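Local coordinates for uncharacterized protein (Helicobacter pylori, PDB 4O5J) that probably mediates attachment of the bacterium to host tissue, as an outer-membrane adhesin whose extracellular domain recognises sialylated carbohydrates, at residues 158-163 / 335-340; 261-266 / 292-297; 271-276 / 281-286. All coordinates share one frame; numbering follows the deposited sequence.

Contact 1: 158-163 / 335-340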
# COMPACT_ATOMS: atom_id res chain seq x y z
N ASP A 158 -18.94 10.08 5.60
CA ASP A 158 -19.22 8.79 4.96
C ASP A 158 -18.02 7.83 5.16
O ASP A 158 -18.19 6.64 5.44
CB ASP A 158 -19.52 8.95 3.46
CG ASP A 158 -20.85 9.64 3.22
OD1 ASP A 158 -21.11 10.11 2.08
OD2 ASP A 158 -21.65 9.74 4.19
N LEU A 159 -16.82 8.35 4.98
CA LEU A 159 -15.62 7.53 5.12
C LEU A 159 -15.49 7.07 6.58
O LEU A 159 -15.20 5.88 6.84
CB LEU A 159 -14.36 8.31 4.69
CG LEU A 159 -13.05 7.55 4.73
CD1 LEU A 159 -13.14 6.26 3.91
CD2 LEU A 159 -11.93 8.48 4.24
N GLN A 160 -15.69 7.97 7.52
CA GLN A 160 -15.69 7.57 8.93
C GLN A 160 -16.71 6.44 9.21
O GLN A 160 -16.39 5.45 9.90
CB GLN A 160 -15.97 8.79 9.81
CG GLN A 160 -16.19 8.48 11.30
CD GLN A 160 -14.94 7.98 11.93
OE1 GLN A 160 -14.79 6.78 12.19
NE2 GLN A 160 -14.03 8.85 12.12
N ALA A 161 -17.95 6.57 8.71
CA ALA A 161 -18.94 5.51 8.92
C ALA A 161 -18.51 4.18 8.26
O ALA A 161 -18.78 3.10 8.79
CB ALA A 161 -20.34 5.93 8.41
N ALA A 162 -17.87 4.26 7.08
CA ALA A 162 -17.43 3.05 6.38
C ALA A 162 -16.43 2.29 7.25
O ALA A 162 -16.42 1.07 7.29
CB ALA A 162 -16.81 3.40 5.04
N GLN A 163 -15.56 3.04 7.94
CA GLN A 163 -14.51 2.39 8.72
C GLN A 163 -14.99 1.82 10.05
O GLN A 163 -14.63 0.71 10.43
CB GLN A 163 -13.35 3.40 8.98
CG GLN A 163 -12.30 2.78 9.91
CD GLN A 163 -11.17 3.74 10.16
OE1 GLN A 163 -11.38 4.90 10.56
NE2 GLN A 163 -9.94 3.27 9.93
N ASN A 335 -15.18 13.75 21.10
CA ASN A 335 -15.16 12.59 20.20
C ASN A 335 -14.16 12.79 19.06
O ASN A 335 -14.55 12.67 17.90
CB ASN A 335 -16.56 12.35 19.62
CG ASN A 335 -17.12 13.60 18.95
OD1 ASN A 335 -16.73 14.74 19.29
ND2 ASN A 335 -18.02 13.42 17.98
N PRO A 336 -12.88 13.12 19.37
CA PRO A 336 -11.91 13.37 18.28
C PRO A 336 -11.64 12.06 17.53
O PRO A 336 -12.05 11.00 18.03
CB PRO A 336 -10.64 13.82 19.02
CG PRO A 336 -10.76 13.17 20.39
CD PRO A 336 -12.25 13.20 20.70
N TYR A 337 -10.97 12.11 16.37
CA TYR A 337 -10.61 10.88 15.66
C TYR A 337 -9.45 10.08 16.32
O TYR A 337 -8.28 10.28 15.96
CB TYR A 337 -10.37 11.16 14.16
CG TYR A 337 -10.08 9.94 13.38
CD1 TYR A 337 -11.11 9.00 13.17
CD2 TYR A 337 -8.77 9.71 12.84
CE1 TYR A 337 -10.83 7.85 12.44
CE2 TYR A 337 -8.49 8.54 12.08
CZ TYR A 337 -9.54 7.61 11.89
OH TYR A 337 -9.39 6.41 11.14
N ARG A 338 -9.78 9.18 17.26
CA ARG A 338 -8.80 8.44 18.08
C ARG A 338 -8.14 7.26 17.37
O ARG A 338 -7.05 6.83 17.78
CB ARG A 338 -9.40 7.99 19.41
CG ARG A 338 -9.57 9.18 20.38
CD ARG A 338 -9.97 8.78 21.79
NE ARG A 338 -8.98 7.91 22.41
CZ ARG A 338 -7.91 8.31 23.10
NH1 ARG A 338 -7.65 9.61 23.26
NH2 ARG A 338 -7.10 7.39 23.63
N GLN A 339 -8.77 6.78 16.28
CA GLN A 339 -8.29 5.63 15.51
C GLN A 339 -6.81 5.83 15.12
O GLN A 339 -6.06 4.86 14.98
CB GLN A 339 -9.18 5.37 14.24
CG GLN A 339 -10.47 4.70 14.56
CD GLN A 339 -10.15 3.35 15.10
OE1 GLN A 339 -9.47 2.57 14.45
NE2 GLN A 339 -10.60 3.06 16.32
N VAL A 340 -6.42 7.09 14.96
CA VAL A 340 -5.09 7.46 14.52
C VAL A 340 -4.01 6.93 15.51
O VAL A 340 -2.80 6.94 15.22
CB VAL A 340 -5.04 9.01 14.25
CG1 VAL A 340 -4.43 9.76 15.42
CG2 VAL A 340 -4.29 9.30 12.96
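Y337 meets the amide of Q160 obliquely at its CD1 and CE1 carbons and reaches past it to Q163, one helical turn further on. With CG anti to the backbone N (chi1 -177°), the ring projects from its loop toward helix 146-163, and the hydroxyl arrives at the amide of Q163. There Y337 OH donates to Q163 OE1 over 2.6 Å, meeting a lone pair in the carbonyl plane at a C=O...O angle of 119°. The acceptor sits at the ring edge, and ring and amide planes lie only 16° apart. Glutamine suits this place because its extended chain carries a two-sided polar group across the gap: while OE1 accepts the hydrogen bond from the phenol, NE2 donates to T92 OG1 and Q88 OE1 on helix 82-101. Bonds at both ends fix the rotation of this buried amide. Q160 bends at chi2 and brings NE2 to 3.1 Å from Y337 CD1. This NE2 also makes a weak hydrogen bond to a glycerol, probably from the crystallisation liquor. Q339 N lies over one face of the Y337 ring, and Q339 CG is 4.1 Å from Q163 OE1. The arrangement is a tyrosine-to-glutamine hydrogen bond that ties the inverse gamma turn centred on Y337, in the loop leading into helix 343-396, to the C-terminal end of helix 146-163 in this mainly helical adhesin domain.

Contact 2: 261-266 / 292-297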
# COMPACT_ATOMS: atom_id res chain seq x y z
N GLN A 261 -8.32 -9.86 -5.68
CA GLN A 261 -9.57 -10.54 -6.08
C GLN A 261 -9.35 -11.38 -7.32
O GLN A 261 -9.77 -12.53 -7.34
CB GLN A 261 -10.67 -9.53 -6.25
CG GLN A 261 -10.87 -8.79 -4.92
CD GLN A 261 -11.75 -7.55 -5.06
OE1 GLN A 261 -11.85 -6.98 -6.15
NE2 GLN A 261 -12.40 -7.13 -3.96
N SER A 262 -8.60 -10.88 -8.33
CA SER A 262 -8.29 -11.71 -9.54
C SER A 262 -7.56 -12.93 -9.10
O SER A 262 -7.80 -14.01 -9.59
CB SER A 262 -7.41 -11.02 -10.55
OG SER A 262 -8.03 -9.82 -10.93
N ASN A 263 -6.69 -12.78 -8.13
CA ASN A 263 -5.84 -13.92 -7.78
C ASN A 263 -6.57 -15.00 -7.00
O ASN A 263 -6.26 -16.20 -7.11
CB ASN A 263 -4.63 -13.45 -6.99
CG ASN A 263 -3.34 -13.94 -7.57
OD1 ASN A 263 -3.27 -14.33 -8.73
ND2 ASN A 263 -2.27 -13.86 -6.78
N HIS A 264 -7.55 -14.58 -6.20
CA HIS A 264 -8.39 -15.54 -5.51
C HIS A 264 -9.15 -16.38 -6.54
O HIS A 264 -9.34 -17.60 -6.37
CB HIS A 264 -9.37 -14.82 -4.58
CG HIS A 264 -10.31 -15.78 -3.91
ND1 HIS A 264 -11.65 -15.88 -4.27
CD2 HIS A 264 -10.07 -16.75 -2.93
CE1 HIS A 264 -12.23 -16.84 -3.52
NE2 HIS A 264 -11.27 -17.38 -2.69
N THR A 265 -9.58 -15.74 -7.62
CA THR A 265 -10.23 -16.44 -8.73
C THR A 265 -9.28 -17.43 -9.37
O THR A 265 -9.65 -18.59 -9.60
CB THR A 265 -10.78 -15.44 -9.79
OG1 THR A 265 -11.74 -14.60 -9.15
CG2 THR A 265 -11.49 -16.18 -10.95
N LEU A 266 -8.07 -16.99 -9.67
CA LEU A 266 -7.08 -17.83 -10.31
C LEU A 266 -6.74 -19.01 -9.40
O LEU A 266 -6.64 -20.16 -9.88
CB LEU A 266 -5.82 -17.01 -10.62
CG LEU A 266 -4.75 -17.76 -11.37
CD1 LEU A 266 -5.38 -18.40 -12.65
CD2 LEU A 266 -3.64 -16.79 -11.70
N GLN A 292 3.52 -14.67 -9.92
CA GLN A 292 3.84 -13.28 -10.26
C GLN A 292 2.86 -12.34 -9.65
O GLN A 292 3.26 -11.33 -9.01
CB GLN A 292 3.83 -13.08 -11.75
CG GLN A 292 4.98 -13.77 -12.42
CD GLN A 292 4.86 -13.74 -13.93
OE1 GLN A 292 5.26 -12.79 -14.58
NE2 GLN A 292 4.31 -14.78 -14.48
N ASN A 293 1.57 -12.64 -9.78
CA ASN A 293 0.52 -11.71 -9.28
C ASN A 293 0.63 -11.53 -7.78
O ASN A 293 0.49 -10.41 -7.28
CB ASN A 293 -0.92 -12.19 -9.60
CG ASN A 293 -1.25 -12.07 -11.06
OD1 ASN A 293 -0.64 -11.29 -11.79
ND2 ASN A 293 -2.21 -12.83 -11.50
N GLN A 294 0.88 -12.63 -7.06
CA GLN A 294 0.96 -12.55 -5.63
C GLN A 294 2.23 -11.76 -5.23
O GLN A 294 2.20 -11.04 -4.23
CB GLN A 294 1.00 -13.93 -5.00
CG GLN A 294 0.86 -13.87 -3.48
CD GLN A 294 0.60 -15.26 -2.90
OE1 GLN A 294 1.47 -15.89 -2.25
NE2 GLN A 294 -0.63 -15.78 -3.15
N LYS A 295 3.30 -11.85 -6.00
CA LYS A 295 4.47 -11.02 -5.71
C LYS A 295 4.13 -9.53 -5.95
O LYS A 295 4.49 -8.65 -5.14
CB LYS A 295 5.68 -11.45 -6.54
CG LYS A 295 6.96 -10.70 -6.10
CD LYS A 295 8.06 -10.88 -7.14
CE LYS A 295 9.50 -10.61 -6.67
NZ LYS A 295 9.56 -9.58 -5.62
N GLN A 296 3.36 -9.24 -7.01
CA GLN A 296 2.98 -7.86 -7.29
C GLN A 296 2.10 -7.31 -6.16
O GLN A 296 2.16 -6.12 -5.82
CB GLN A 296 2.24 -7.77 -8.63
CG GLN A 296 1.81 -6.37 -8.92
CD GLN A 296 3.00 -5.40 -8.94
OE1 GLN A 296 3.83 -5.51 -9.81
NE2 GLN A 296 3.07 -4.46 -8.00
N VAL A 297 1.29 -8.18 -5.55
CA VAL A 297 0.44 -7.75 -4.42
C VAL A 297 1.33 -7.29 -3.26
O VAL A 297 1.11 -6.22 -2.72
CB VAL A 297 -0.53 -8.86 -3.96
CG1 VAL A 297 -1.15 -8.48 -2.61
CG2 VAL A 297 -1.60 -9.10 -5.02
O HOH W 1 -2.71 -13.20 -3.81
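This is a polar helix-helix contact between two neighbours in the chain, helices 241-268 and 281-309, and asparagines rather than aliphatic side chains carry it. The local axes run nearly antiparallel, 152° apart, and approach to 10.1 Å. N263 faces N293 directly: its OD1 lies 3.3 Å from N293 CB and accepts a weak hydrogen bond from N293 ND2, also at 3.3 Å, with an N-H...O angle of 155°. The two amide planes are turned 62° from each other, so they meet askew instead of stacking. The backbone brings N293 CB against the N263 amide; chi1, with CG anti to the carbonyl carbon, places only the amide beyond it. Antiparallel axes and a short connecting loop make the two helices a helical hairpin within the helix-rich adhesion domain. A short side chain suits N263, since its buried amide can serve both the helix opposite and a water: N263 ND2 donates to the water at 3.1 Å and weakly to F290 O. The same water takes a weak bond from Q294 NE2, whose stronger partner is L67 O on helix 57-76. L266 CD2 packs 4.2 Å from N293 ND2, and L266 also lies on T289 and F290 of the facing helix.

Contact 3: 271-276 / 281-286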
# COMPACT_ATOMS: atom_id res chain seq x y z
N GLN A 271 -4.84 -26.82 -8.35
CA GLN A 271 -4.93 -27.81 -7.28
C GLN A 271 -3.65 -28.62 -7.19
O GLN A 271 -2.87 -28.67 -8.16
CB GLN A 271 -6.13 -28.70 -7.56
CG GLN A 271 -6.25 -29.87 -6.62
CD GLN A 271 -7.42 -30.74 -6.96
OE1 GLN A 271 -8.56 -30.25 -6.94
NE2 GLN A 271 -7.16 -32.02 -7.30
N ALA A 272 -3.41 -29.23 -6.02
CA ALA A 272 -2.17 -30.01 -5.81
C ALA A 272 -2.02 -31.09 -6.89
O ALA A 272 -3.00 -31.75 -7.23
CB ALA A 272 -2.16 -30.62 -4.41
N GLN A 273 -0.83 -31.25 -7.47
CA GLN A 273 -0.64 -32.17 -8.63
C GLN A 273 -0.37 -33.62 -8.25
O GLN A 273 0.29 -33.86 -7.23
CB GLN A 273 0.49 -31.67 -9.54
CG GLN A 273 0.11 -30.36 -10.18
CD GLN A 273 -1.13 -30.54 -11.00
OE1 GLN A 273 -1.07 -31.11 -12.10
NE2 GLN A 273 -2.28 -30.11 -10.46
N ALA A 274 -0.86 -34.57 -9.06
CA ALA A 274 -0.46 -35.97 -8.92
C ALA A 274 0.92 -36.13 -9.49
O ALA A 274 1.28 -35.43 -10.44
CB ALA A 274 -1.37 -36.86 -9.69
N THR A 275 1.69 -37.05 -8.94
CA THR A 275 3.04 -37.33 -9.46
C THR A 275 3.13 -37.56 -10.99
O THR A 275 2.77 -38.63 -11.49
CB THR A 275 3.65 -38.54 -8.76
OG1 THR A 275 3.56 -38.32 -7.36
CG2 THR A 275 5.16 -38.76 -9.18
N GLY A 276 3.65 -36.56 -11.71
CA GLY A 276 3.87 -36.63 -13.16
C GLY A 276 2.89 -35.71 -13.90
O GLY A 276 3.05 -35.48 -15.11
N PRO A 281 0.38 -28.00 -19.55
CA PRO A 281 0.79 -26.62 -19.92
C PRO A 281 -0.06 -25.58 -19.22
O PRO A 281 0.46 -24.54 -18.79
CB PRO A 281 0.54 -26.56 -21.45
CG PRO A 281 0.61 -28.01 -21.89
CD PRO A 281 0.09 -28.84 -20.74
N LYS A 282 -1.35 -25.87 -19.12
CA LYS A 282 -2.29 -24.97 -18.46
C LYS A 282 -1.91 -24.71 -16.98
O LYS A 282 -1.83 -23.56 -16.54
CB LYS A 282 -3.73 -25.53 -18.57
CG LYS A 282 -4.66 -24.97 -17.54
CD LYS A 282 -5.48 -23.83 -18.16
CE LYS A 282 -6.82 -23.72 -17.45
NZ LYS A 282 -7.24 -22.31 -17.74
N PHE A 283 -1.64 -25.77 -16.21
CA PHE A 283 -1.24 -25.63 -14.80
C PHE A 283 0.11 -24.88 -14.71
O PHE A 283 0.29 -23.95 -13.88
CB PHE A 283 -1.11 -27.02 -14.16
CG PHE A 283 -0.51 -26.99 -12.80
CD1 PHE A 283 -1.31 -26.73 -11.70
CD2 PHE A 283 0.85 -27.18 -12.62
CE1 PHE A 283 -0.77 -26.68 -10.43
CE2 PHE A 283 1.38 -27.13 -11.36
CZ PHE A 283 0.57 -26.86 -10.26
N ALA A 284 1.03 -25.26 -15.58
CA ALA A 284 2.30 -24.59 -15.67
C ALA A 284 2.17 -23.09 -15.82
O ALA A 284 2.84 -22.33 -15.11
CB ALA A 284 3.09 -25.12 -16.80
N LYS A 285 1.33 -22.66 -16.74
CA LYS A 285 1.26 -21.25 -17.05
C LYS A 285 0.48 -20.53 -15.94
O LYS A 285 0.77 -19.38 -15.56
CB LYS A 285 0.60 -21.06 -18.41
CG LYS A 285 0.46 -19.62 -18.76
CD LYS A 285 -0.45 -19.36 -19.92
CE LYS A 285 -0.69 -17.86 -19.94
NZ LYS A 285 -1.70 -17.48 -20.95
N ASP A 286 -0.48 -21.24 -15.36
CA ASP A 286 -1.35 -20.62 -14.35
C ASP A 286 -0.64 -20.43 -13.03
O ASP A 286 -0.82 -19.39 -12.40
CB ASP A 286 -2.68 -21.41 -14.13
CG ASP A 286 -3.74 -21.12 -15.23
OD1 ASP A 286 -3.56 -20.10 -15.96
OD2 ASP A 286 -4.75 -21.91 -15.39
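Two successive bends fold Q273 back on itself, chi1 at -65° and chi2 at -60°, while F283 extends from its helix with CG anti to the backbone N; together these torsions slide the glutamine chain over the phenyl ring. The first point of touch is Q273 CG, a methylene that stands 3.7 Å from the ring centroid of F283 and close to the ring normal. This is a CH-pi contact, set off toward the rim of the face, where the nearest ring carbon, F283 CZ, is 3.5 Å from Q273 CG. Beyond it the amide follows the ring, its plane only 19° from that of the phenyl, so that Q273 NE2 comes 3.7 Å from both F283 CD1 and F283 CE1. Glutamine fits this place because one side chain offers an apolar methylene and a flat amide to the same aromatic face. Q273 NE2 donates to Q271 O at 2.8 Å; the oxygen lies in the amide plane, although the donor stands above the carbonyl plane. That bond satisfies an NH while fixing the rotation of the amide, and it ties the Q273 side chain to the backbone two residues earlier. Q271 O itself is 3.7 Å from F283 CE1. Phenylalanine, buried, gives Q273 a flat apolar face to lie on. Within the helix, K282 NZ and D286 OD2 form an i to i+4 salt bridge. Residues 271-276 lie in the loop that joins helix 241-268 to helix 281-309, and the contact closes it back onto the first turns of the latter. Helix 57-76 lies alongside, with N61 accepting from Q273 N, I57 touching Q273 and L64 touching F283, while A284 and K285 meet helix 343-396.

In the fold
The three contacts are strung along an elongated, mostly helical domain. Contact 1 spans the chain most widely, joining helix 146-163 to the loop before helix 343-396; contacts 2 and 3 are nested inside that span, and contact 3 within contact 2. Contacts 2 and 3 share helix 281-309, lie with centres about 17 Å apart and touch where L266 CD2 packs on D286 O: contact 2 joins the end of helix 241-268 to the middle of 281-309, and contact 3 closes the loop beyond. Contact 1 is separate, its centre about 30 Å from that of contact 2 and 46 Å from that of contact 3. Helices and loops are thus tied together at separate points along the domain.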